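Local structure of superoxide dismutase (Chaetomium thermophilum, 4BR6) at residues B[2-7]-B[33-38]; B[78-83]-B[183-188]. The protein catalyses the manganese-dependent dismutation of superoxide to hydrogen peroxide and molecular oxygen, and probably protects cells from radicals produced in their normal metabolism. All blocks are in the same frame, centred on the assembly; numbering follows the deposited sequence.

Contact 1: residues B[2-7]-B[33-38]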
loop_
_atom_site.group_PDB
_atom_site.type_symbol
_atom_site.label_atom_id
_atom_site.label_comp_id
_atom_site.label_asym_id
_atom_site.label_seq_id
_atom_site.Cartn_x
_atom_site.Cartn_y
_atom_site.Cartn_z
ATOM N N ALA B 2 17.953 19.269 -10.223
ATOM C CA ALA B 2 18.185 17.937 -10.794
ATOM C C ALA B 2 18.065 17.996 -12.310
ATOM O O ALA B 2 17.244 18.741 -12.838
ATOM C CB ALA B 2 17.204 16.923 -10.227
ATOM N N THR B 3 18.870 17.189 -13.001
ATOM C CA THR B 3 18.946 17.209 -14.462
ATOM C C THR B 3 18.799 15.800 -15.033
ATOM O O THR B 3 19.174 14.821 -14.391
ATOM C CB THR B 3 20.295 17.803 -14.943
ATOM O OG1 THR B 3 21.366 16.945 -14.550
ATOM C CG2 THR B 3 20.509 19.167 -14.354
ATOM N N LEU B 4 18.249 15.701 -16.238
ATOM C CA LEU B 4 18.156 14.429 -16.938
ATOM C C LEU B 4 19.545 14.072 -17.443
ATOM O O LEU B 4 20.139 14.852 -18.194
ATOM C CB LEU B 4 17.217 14.554 -18.139
ATOM C CG LEU B 4 17.045 13.318 -19.021
ATOM C CD1 LEU B 4 16.107 12.341 -18.366
ATOM C CD2 LEU B 4 16.542 13.714 -20.399
ATOM N N PRO B 5 20.072 12.898 -17.051
ATOM C CA PRO B 5 21.373 12.506 -17.593
ATOM C C PRO B 5 21.238 12.100 -19.061
ATOM O O PRO B 5 20.191 11.585 -19.448
ATOM C CB PRO B 5 21.759 11.305 -16.725
ATOM C CG PRO B 5 20.443 10.707 -16.309
ATOM C CD PRO B 5 19.467 11.839 -16.220
ATOM N N ASP B 6 22.261 12.346 -19.874
ATOM C CA ASP B 6 22.281 11.822 -21.232
ATOM C C ASP B 6 22.619 10.341 -21.179
ATOM O O ASP B 6 23.282 9.892 -20.252
ATOM C CB ASP B 6 23.348 12.525 -22.074
ATOM C CG ASP B 6 22.921 13.896 -22.552
ATOM O OD1 ASP B 6 21.709 14.172 -22.640
ATOM O OD2 ASP B 6 23.818 14.698 -22.856
ATOM N N LEU B 7 22.172 9.585 -22.175
ATOM C CA LEU B 7 22.630 8.222 -22.351
ATOM C C LEU B 7 24.077 8.232 -22.866
ATOM O O LEU B 7 24.565 9.254 -23.354
ATOM C CB LEU B 7 21.729 7.499 -23.342
ATOM C CG LEU B 7 20.237 7.467 -23.007
ATOM C CD1 LEU B 7 19.505 6.733 -24.085
ATOM C CD2 LEU B 7 19.996 6.814 -21.653
ATOM N N THR B 33 9.991 13.779 -17.241
ATOM C CA THR B 33 8.814 14.120 -16.445
ATOM C C THR B 33 9.100 13.964 -14.951
ATOM O O THR B 33 8.676 14.788 -14.136
ATOM C CB THR B 33 7.626 13.222 -16.849
ATOM O OG1 THR B 33 7.422 13.333 -18.260
ATOM C CG2 THR B 33 6.346 13.604 -16.121
ATOM N N TYR B 34 9.838 12.912 -14.604
ATOM C CA TYR B 34 10.228 12.650 -13.217
ATOM C C TYR B 34 11.218 13.688 -12.696
ATOM O O TYR B 34 11.121 14.111 -11.545
ATOM C CB TYR B 34 10.841 11.246 -13.084
ATOM C CG TYR B 34 9.857 10.107 -13.290
ATOM C CD1 TYR B 34 8.604 10.116 -12.701
ATOM C CD2 TYR B 34 10.188 9.031 -14.088
ATOM C CE1 TYR B 34 7.715 9.074 -12.910
ATOM C CE2 TYR B 34 9.315 8.002 -14.291
ATOM C CZ TYR B 34 8.090 8.019 -13.710
ATOM O OH TYR B 34 7.259 6.957 -13.952
ATOM N N VAL B 35 12.174 14.091 -13.532
ATOM C CA VAL B 35 13.097 15.166 -13.168
ATOM C C VAL B 35 12.332 16.453 -12.831
ATOM O O VAL B 35 12.561 17.067 -11.784
ATOM C CB VAL B 35 14.124 15.449 -14.304
ATOM C CG1 VAL B 35 14.910 16.746 -14.041
ATOM C CG2 VAL B 35 15.080 14.273 -14.450
ATOM N N ASN B 36 11.428 16.862 -13.714
ATOM C CA ASN B 36 10.717 18.119 -13.522
ATOM C C ASN B 36 9.864 18.058 -12.260
ATOM O O ASN B 36 9.778 19.033 -11.494
ATOM C CB ASN B 36 9.842 18.433 -14.736
ATOM C CG ASN B 36 10.644 18.602 -16.016
ATOM O OD1 ASN B 36 11.820 18.958 -15.990
ATOM N ND2 ASN B 36 10.009 18.353 -17.143
ATOM N N GLY B 37 9.253 16.894 -12.045
ATOM C CA GLY B 37 8.380 16.676 -10.907
ATOM C C GLY B 37 9.175 16.731 -9.623
ATOM O O GLY B 37 8.704 17.243 -8.621
ATOM N N LEU B 38 10.398 16.218 -9.670
ATOM C CA LEU B 38 11.282 16.253 -8.517
ATOM C C LEU B 38 11.653 17.685 -8.103
ATOM O O LEU B 38 11.479 18.065 -6.950
ATOM C CB LEU B 38 12.545 15.443 -8.800
ATOM C CG LEU B 38 13.586 15.465 -7.685
ATOM C CD1 LEU B 38 13.010 15.050 -6.327
ATOM C CD2 LEU B 38 14.735 14.588 -8.073
#
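Val35 and Leu38 both have the atom ending their first torsion anti to the backbone N (CG1 at chi1 169° and CG at 177°), and from neighbouring turns of helix 20-50 they reach the extended N-terminal segment 2-7. The two methyls of Val35 divide the work. CG1 meets the peptide between Ala2 and Thr3, lying 3.3 Å from Ala2 O, while CG2, set beside its own backbone N, comes to the next peptide, 3.9 Å from Leu4 N. A single side chain thus packs against two successive peptide groups, more on backbone than on side chains. The side chain of Leu4 adds only its root here, with Leu4 CB 4.3 Å from Val35 CG2. One turn further along, Leu38 CD2 touches Ala2 CB methyl to methyl at 4.0 Å. Segment 2-7 runs antiparallel to the long first helix of the alpha-hairpin domain of iron/manganese superoxide dismutases, so that Ala2 lies near Leu38 whereas Leu4 and Pro5 lie by earlier turns, on His31. Van der Waals contact carries the pairing of these two ranges, and hydrogen bonds to other residues of helix 20-50 help hold segment 2-7: Asn39 OD1 accepts from Ala2 N, and His27 NE2 pairs with Pro5 O. Helix 61-79, the other arm of the hairpin, closes the helical side through His71, which packs on Val35 and Leu38, and Leu64 on Leu38. Phe54 of a second subunit covers both Ala2 and Leu38. At the other end of the contact, the side chain of Leu4 sits about 11 Å from the bound manganese.

Contact 2: residues B[78-83]-B[183-188]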
loop_
_atom_site.group_PDB
_atom_site.type_symbol
_atom_site.label_atom_id
_atom_site.label_comp_id
_atom_site.label_asym_id
_atom_site.label_seq_id
_atom_site.Cartn_x
_atom_site.Cartn_y
_atom_site.Cartn_z
ATOM N N TRP B 78 19.628 3.226 -16.900
ATOM C CA TRP B 78 20.412 3.526 -18.088
ATOM C C TRP B 78 21.857 3.090 -17.919
ATOM O O TRP B 78 22.480 2.590 -18.861
ATOM C CB TRP B 78 20.403 5.020 -18.400
ATOM C CG TRP B 78 19.074 5.674 -18.436
ATOM C CD1 TRP B 78 18.780 6.887 -17.931
ATOM C CD2 TRP B 78 17.859 5.171 -19.014
ATOM N NE1 TRP B 78 17.468 7.175 -18.140
ATOM C CE2 TRP B 78 16.873 6.139 -18.798
ATOM C CE3 TRP B 78 17.508 3.998 -19.674
ATOM C CZ2 TRP B 78 15.561 5.980 -19.224
ATOM C CZ3 TRP B 78 16.207 3.842 -20.102
ATOM C CH2 TRP B 78 15.251 4.826 -19.875
ATOM N N GLU B 79 22.382 3.300 -16.715
ATOM C CA GLU B 79 23.760 2.961 -16.404
ATOM C C GLU B 79 24.033 1.470 -16.487
ATOM O O GLU B 79 25.156 1.083 -16.818
ATOM C CB GLU B 79 24.116 3.429 -15.001
ATOM C CG GLU B 79 24.186 4.914 -14.826
ATOM C CD GLU B 79 24.598 5.273 -13.412
ATOM O OE1 GLU B 79 24.714 4.341 -12.581
ATOM O OE2 GLU B 79 24.805 6.467 -13.123
ATOM N N ASN B 80 23.038 0.631 -16.168
ATOM C CA ASN B 80 23.248 -0.825 -16.270
ATOM C C ASN B 80 22.688 -1.424 -17.561
ATOM O O ASN B 80 22.345 -2.596 -17.625
ATOM C CB ASN B 80 22.873 -1.630 -14.984
ATOM C CG ASN B 80 21.362 -1.725 -14.700
ATOM O OD1 ASN B 80 20.907 -1.349 -13.615
ATOM N ND2 ASN B 80 20.598 -2.292 -15.635
ATOM N N LEU B 81 22.633 -0.586 -18.592
ATOM C CA LEU B 81 22.283 -1.011 -19.940
ATOM C C LEU B 81 23.425 -0.597 -20.873
ATOM O O LEU B 81 23.998 0.483 -20.724
ATOM C CB LEU B 81 20.977 -0.368 -20.428
ATOM C CG LEU B 81 19.643 -0.826 -19.826
ATOM C CD1 LEU B 81 18.516 -0.007 -20.392
ATOM C CD2 LEU B 81 19.377 -2.309 -20.066
ATOM N N ALA B 82 23.749 -1.453 -21.833
ATOM C CA ALA B 82 24.762 -1.131 -22.816
ATOM C C ALA B 82 24.525 -1.964 -24.067
ATOM O O ALA B 82 23.944 -3.044 -23.991
ATOM C CB ALA B 82 26.146 -1.373 -22.249
ATOM N N PRO B 83 24.943 -1.446 -25.235
ATOM C CA PRO B 83 24.792 -2.199 -26.486
ATOM C C PRO B 83 25.434 -3.575 -26.413
ATOM O O PRO B 83 26.472 -3.725 -25.781
ATOM C CB PRO B 83 25.523 -1.334 -27.514
ATOM C CG PRO B 83 26.321 -0.333 -26.707
ATOM C CD PRO B 83 25.585 -0.139 -25.452
ATOM N N ASN B 183 20.467 -9.459 -22.686
ATOM C CA ASN B 183 21.442 -9.246 -23.747
ATOM C C ASN B 183 22.079 -7.871 -23.749
ATOM O O ASN B 183 23.095 -7.665 -24.421
ATOM C CB ASN B 183 20.812 -9.483 -25.114
ATOM C CG ASN B 183 20.550 -10.936 -25.372
ATOM O OD1 ASN B 183 21.474 -11.698 -25.664
ATOM N ND2 ASN B 183 19.295 -11.339 -25.253
ATOM N N VAL B 184 21.483 -6.941 -23.009
ATOM C CA VAL B 184 21.974 -5.568 -22.961
ATOM C C VAL B 184 22.221 -5.051 -21.536
ATOM O O VAL B 184 22.286 -3.848 -21.332
ATOM C CB VAL B 184 21.017 -4.591 -23.722
ATOM C CG1 VAL B 184 21.085 -4.835 -25.237
ATOM C CG2 VAL B 184 19.587 -4.724 -23.227
ATOM N N ILE B 185 22.385 -5.950 -20.564
ATOM C CA ILE B 185 22.733 -5.552 -19.189
ATOM C C ILE B 185 24.228 -5.287 -19.037
ATOM O O ILE B 185 25.032 -6.153 -19.329
ATOM C CB ILE B 185 22.354 -6.645 -18.149
ATOM C CG1 ILE B 185 20.848 -6.896 -18.166
ATOM C CG2 ILE B 185 22.810 -6.249 -16.737
ATOM C CD1 ILE B 185 20.013 -5.672 -17.855
ATOM N N ASN B 186 24.597 -4.100 -18.550
ATOM C CA ASN B 186 26.007 -3.764 -18.364
ATOM C C ASN B 186 26.574 -4.326 -17.053
ATOM O O ASN B 186 26.481 -3.692 -16.008
ATOM C CB ASN B 186 26.232 -2.251 -18.415
ATOM C CG ASN B 186 27.696 -1.891 -18.531
ATOM O OD1 ASN B 186 28.556 -2.669 -18.136
ATOM N ND2 ASN B 186 27.991 -0.725 -19.105
ATOM N N TRP B 187 27.196 -5.503 -17.118
ATOM C CA TRP B 187 27.681 -6.162 -15.907
ATOM C C TRP B 187 28.962 -5.545 -15.395
ATOM O O TRP B 187 29.417 -5.869 -14.311
ATOM C CB TRP B 187 27.865 -7.664 -16.111
ATOM C CG TRP B 187 26.556 -8.349 -16.228
ATOM C CD1 TRP B 187 26.009 -8.877 -17.347
ATOM C CD2 TRP B 187 25.598 -8.535 -15.184
ATOM N NE1 TRP B 187 24.772 -9.397 -17.070
ATOM C CE2 TRP B 187 24.496 -9.196 -15.749
ATOM C CE3 TRP B 187 25.565 -8.204 -13.828
ATOM C CZ2 TRP B 187 23.384 -9.543 -15.006
ATOM C CZ3 TRP B 187 24.462 -8.551 -13.100
ATOM C CH2 TRP B 187 23.387 -9.214 -13.686
ATOM N N LYS B 188 29.537 -4.638 -16.171
ATOM C CA LYS B 188 30.684 -3.878 -15.696
ATOM C C LYS B 188 30.206 -2.791 -14.732
ATOM O O LYS B 188 30.822 -2.543 -13.703
ATOM C CB LYS B 188 31.465 -3.299 -16.877
ATOM C CG LYS B 188 32.535 -2.290 -16.508
ATOM C CD LYS B 188 33.671 -2.252 -17.533
ATOM C CE LYS B 188 33.179 -2.237 -18.968
ATOM N NZ LYS B 188 32.250 -1.114 -19.254
HETATM O O HOH W 1 26.555 1.566 -19.049
#
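Leu81 and Ile185 face each other as a non-hydrogen-bonded pair in a single antiparallel bridge, their CA atoms 4.6 Å apart. The bonds lie to either side of it: Asn186 N donates to Asn80 O at 2.9 Å, and Ala82 N to Val184 O, also at 2.9 Å. They differ in approach. Asn186 N stands above the carbonyl plane of Asn80, 72° out of it, whereas Ala82 N is tilted by only 31° from that of Val184. Each acceptor also takes a CA-H...O contact, Leu81 CA lying 3.2 Å from Val184 O. Among the side chains, Leu81 CD2 touches both Val184 CG2 and Ile185 CD1, while Ile185 CG2 rests on one face of the Trp187 ring, toward its rim. Asn186, with CG anti to the backbone N (chi1 -167°), turns its amide past Ala82, whose CB is 3.7 Å from Asn186 ND2. That nitrogen gives a 2.7 Å bond to a water, which in turn donates to Glu79 O and Leu81 O; the other branch, OD1, caps helix 187-195 by accepting from Lys188 N at 2.9 Å, and from Thr189 N as well. An alanine here would probably leave Lys188 N and Thr189 N without their side-chain acceptor and the bridging water without its donor. Asn80 OD1 is gripped by Arg193 and Gly158 N, and Glu79 forms a salt bridge with the same arginine. The end of helix 61-79 and the start of helix 187-195 are therefore joined by backbone, water and charge together, so that peptide groups left over at both helix ends find partners inside a buried junction between the alpha-hairpin and C-terminal domains.

In the fold
Both contacts are largely buried and each involves one arm of the alpha hairpin, yet they join different things. Contact 1 lays the N-terminal segment on helix 20-50 within the hairpin domain, at a subunit interface, and relies on van der Waals packing of apolar side chains, largely against backbone. Contact 2 ties the end of helix 61-79 to the C-terminal domain through backbone bonds, a bridging water and a helix cap, with no other subunit touching it. Their centres are about 20 Å apart, contact 1 closing in sequence before contact 2 opens. They meet directly where Leu7 CD2 packs 3.5 Å from Trp78 CG, and each comes within about 11 Å of the manganese.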